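Local structure of salt-tolerant glutaminase (Micrococcus luteus, 3AGD) at residues 244-249 and 294-299. The protein probably hydrolyses L-glutamine to L-glutamate and ammonium, as a salt-tolerant member of the glutaminase family. Sequence-based numbering, arbitrary orientation.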
ATOM      1  N   ASP A 244     -12.782   6.757 -13.832  1.00 25.70           N
ATOM      2  CA  ASP A 244     -13.952   6.354 -14.603  1.00 30.00           C
ATOM      3  C   ASP A 244     -13.896   4.952 -15.191  1.00 29.95           C
ATOM      4  O   ASP A 244     -14.693   4.614 -16.070  1.00 32.35           O
ATOM      5  CB  ASP A 244     -14.227   7.376 -15.715  1.00 32.39           C
ATOM      6  CG  ASP A 244     -14.737   8.707 -15.173  1.00 37.19           C
ATOM      7  OD1 ASP A 244     -15.728   8.701 -14.412  1.00 38.57           O
ATOM      8  OD2 ASP A 244     -14.154   9.760 -15.506  1.00 38.27           O
ATOM      9  N   ALA A 245     -12.962   4.136 -14.715  1.00 26.22           N
ATOM     10  CA  ALA A 245     -12.854   2.765 -15.205  1.00 26.11           C
ATOM     11  C   ALA A 245     -13.982   1.942 -14.583  1.00 27.01           C
ATOM     12  O   ALA A 245     -14.536   2.325 -13.550  1.00 27.68           O
ATOM     13  CB  ALA A 245     -11.502   2.175 -14.829  1.00 24.07           C
ATOM     14  N   ALA A 246     -14.326   0.820 -15.212  1.00 25.67           N
ATOM     15  CA  ALA A 246     -15.387  -0.046 -14.706  1.00 25.55           C
ATOM     16  C   ALA A 246     -15.042  -0.558 -13.307  1.00 24.30           C
ATOM     17  O   ALA A 246     -13.875  -0.824 -13.004  1.00 22.07           O
ATOM     18  CB  ALA A 246     -15.600  -1.220 -15.658  1.00 25.68           C
ATOM     19  N   GLY A 247     -16.061  -0.703 -12.461  1.00 23.53           N
ATOM     20  CA  GLY A 247     -15.839  -1.171 -11.100  1.00 23.09           C
ATOM     21  C   GLY A 247     -15.136  -0.104 -10.277  1.00 22.82           C
ATOM     22  O   GLY A 247     -15.398   1.084 -10.449  1.00 22.91           O
ATOM     23  N   GLN A 248     -14.248  -0.516  -9.380  1.00 20.87           N
ATOM     24  CA  GLN A 248     -13.497   0.434  -8.561  1.00 18.03           C
ATOM     25  C   GLN A 248     -12.064  -0.081  -8.596  1.00 19.37           C
ATOM     26  O   GLN A 248     -11.745  -1.094  -7.978  1.00 17.30           O
ATOM     27  CB  GLN A 248     -14.039   0.449  -7.134  1.00 17.51           C
ATOM     28  CG  GLN A 248     -13.877   1.777  -6.400  1.00 23.72           C
ATOM     29  CD  GLN A 248     -12.563   1.899  -5.665  1.00 29.34           C
ATOM     30  OE1 GLN A 248     -12.015   0.908  -5.181  1.00 31.24           O
ATOM     31  NE2 GLN A 248     -12.059   3.122  -5.555  1.00 30.27           N
ATOM     32  N   TRP A 249     -11.214   0.633  -9.331  1.00 19.49           N
ATOM     33  CA  TRP A 249      -9.821   0.260  -9.545  1.00 19.76           C
ATOM     34  C   TRP A 249      -8.980  -0.151  -8.340  1.00 19.17           C
ATOM     35  O   TRP A 249      -8.365  -1.212  -8.354  1.00 21.48           O
ATOM     36  CB  TRP A 249      -9.109   1.376 -10.315  1.00 17.98           C
ATOM     37  CG  TRP A 249      -7.840   0.920 -10.956  1.00 20.12           C
ATOM     38  CD1 TRP A 249      -6.569   1.069 -10.472  1.00 17.28           C
ATOM     39  CD2 TRP A 249      -7.717   0.227 -12.203  1.00 19.60           C
ATOM     40  NE1 TRP A 249      -5.663   0.513 -11.347  1.00 17.82           N
ATOM     41  CE2 TRP A 249      -6.341  -0.009 -12.417  1.00 17.83           C
ATOM     42  CE3 TRP A 249      -8.638  -0.217 -13.163  1.00 19.86           C
ATOM     43  CZ2 TRP A 249      -5.862  -0.670 -13.553  1.00 18.68           C
ATOM     44  CZ3 TRP A 249      -8.159  -0.875 -14.295  1.00 19.48           C
ATOM     45  CH2 TRP A 249      -6.784  -1.094 -14.477  1.00 17.62           C
ATOM     46  N   ALA A 294      -4.787  -5.839 -19.378  1.00 19.24           N
ATOM     47  CA  ALA A 294      -3.508  -6.442 -19.021  1.00 18.87           C
ATOM     48  C   ALA A 294      -3.176  -6.147 -17.556  1.00 17.93           C
ATOM     49  O   ALA A 294      -2.619  -6.995 -16.860  1.00 17.90           O
ATOM     50  CB  ALA A 294      -2.399  -5.911 -19.935  1.00 19.23           C
ATOM     51  N   CYS A 295      -3.516  -4.949 -17.086  1.00 15.74           N
ATOM     52  CA  CYS A 295      -3.252  -4.593 -15.694  1.00 16.24           C
ATOM     53  C   CYS A 295      -4.117  -5.434 -14.747  1.00 17.40           C
ATOM     54  O   CYS A 295      -3.662  -5.834 -13.671  1.00 18.31           O
ATOM     55  CB  CYS A 295      -3.505  -3.099 -15.463  1.00 17.51           C
ATOM     56  SG  CYS A 295      -2.248  -2.015 -16.211  1.00 21.06           S
ATOM     57  N   ARG A 296      -5.359  -5.707 -15.148  1.00 16.74           N
ATOM     58  CA  ARG A 296      -6.257  -6.524 -14.334  1.00 18.97           C
ATOM     59  C   ARG A 296      -5.691  -7.940 -14.235  1.00 20.29           C
ATOM     60  O   ARG A 296      -5.721  -8.554 -13.170  1.00 19.72           O
ATOM     61  CB  ARG A 296      -7.661  -6.571 -14.950  1.00 19.99           C
ATOM     62  CG  ARG A 296      -8.409  -5.235 -14.932  1.00 20.26           C
ATOM     63  CD  ARG A 296      -9.804  -5.392 -15.522  1.00 24.20           C
ATOM     64  NE  ARG A 296     -10.500  -4.119 -15.713  1.00 26.98           N
ATOM     65  CZ  ARG A 296     -11.050  -3.395 -14.740  1.00 22.66           C
ATOM     66  NH1 ARG A 296     -10.997  -3.802 -13.478  1.00 18.49           N
ATOM     67  NH2 ARG A 296     -11.671  -2.262 -15.038  1.00 21.75           N
ATOM     68  N   ARG A 297      -5.166  -8.453 -15.346  1.00 18.48           N
ATOM     69  CA  ARG A 297      -4.587  -9.792 -15.361  1.00 20.05           C
ATOM     70  C   ARG A 297      -3.285  -9.859 -14.559  1.00 23.00           C
ATOM     71  O   ARG A 297      -3.021 -10.854 -13.888  1.00 24.72           O
ATOM     72  CB  ARG A 297      -4.339 -10.255 -16.803  1.00 17.48           C
ATOM     73  CG  ARG A 297      -5.582 -10.783 -17.514  1.00 19.33           C
ATOM     74  CD  ARG A 297      -6.043 -12.114 -16.911  1.00 26.34           C
ATOM     75  NE  ARG A 297      -5.139 -13.227 -17.219  1.00 28.58           N
ATOM     76  CZ  ARG A 297      -5.153 -13.914 -18.360  1.00 29.85           C
ATOM     77  NH1 ARG A 297      -6.026 -13.611 -19.312  1.00 28.05           N
ATOM     78  NH2 ARG A 297      -4.289 -14.904 -18.555  1.00 30.04           N
ATOM     79  N   LEU A 298      -2.468  -8.810 -14.627  1.00 22.28           N
ATOM     80  CA  LEU A 298      -1.217  -8.799 -13.874  1.00 22.06           C
ATOM     81  C   LEU A 298      -1.529  -8.857 -12.383  1.00 22.28           C
ATOM     82  O   LEU A 298      -0.881  -9.578 -11.627  1.00 19.95           O
ATOM     83  CB  LEU A 298      -0.412  -7.534 -14.179  1.00 20.07           C
ATOM     84  CG  LEU A 298       0.281  -7.447 -15.539  1.00 20.60           C
ATOM     85  CD1 LEU A 298       0.945  -6.087 -15.688  1.00 21.07           C
ATOM     86  CD2 LEU A 298       1.313  -8.554 -15.658  1.00 20.45           C
ATOM     87  N   SER A 299      -2.535  -8.092 -11.970  1.00 23.77           N
ATOM     88  CA  SER A 299      -2.950  -8.056 -10.574  1.00 20.67           C
ATOM     89  C   SER A 299      -3.475  -9.418 -10.114  1.00 19.97           C
ATOM     90  O   SER A 299      -3.107  -9.904  -9.039  1.00 15.83           O
ATOM     91  CB  SER A 299      -4.036  -6.993 -10.375  1.00 19.62           C
ATOM     92  OG  SER A 299      -4.680  -7.152  -9.119  1.00 21.91           O
TER
HETATM   93  O   HOH W   1     -12.592  -0.767 -17.517  1.00 10.43           O
HETATM   94  O   HOH W   2     -11.916  -1.832 -11.335  1.00 19.89           O
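The backbone O of Ala246 accepts from Arg296 NH2 and from water 2. Arg296 NH2 makes a weak hydrogen bond to Ala246 O, 3.3 Å long, with an N-H...O angle of 156°. Water 2 donates to Ala246 O at 2.8 Å and accepts from Arg296 NH1, so it bridges the two groups. Water 1 accepts from Arg296 NH2 at 3.0 Å and also from Ala246 N. Both waters lie in the guanidinium plane, at its edge. The guanidinium thus reads both the N-H and the C=O of Ala246, mostly through water. The Arg296 chain is extended from CG to NE (chi3 -172°), which places NE out toward the loop. The CZ3 edge of the Trp249 indole points at one face of the guanidinium. Trp249 CZ3 sits above the centre of that face, 3.9 Å from Arg296 CZ. The two planes are 64° apart, so this is an edge-on approach by the indole and not a parallel stack. The benzo edge of Trp249 also meets the helix itself, with CZ2 3.9 Å from Cys295 CB. Trp249 NE1 is hydrogen-bonded to Ile255 O, which helps fix the rotation of the ring. Arg296 also touches Val253. The arrangement joins helix 289-301, which packs on the antiparallel sheet, to the loop between helices 227-240 and 249-252. The same loop carries Tyr243, a predicted substrate-binding residue, in the beta-lactamase-like glutaminase fold.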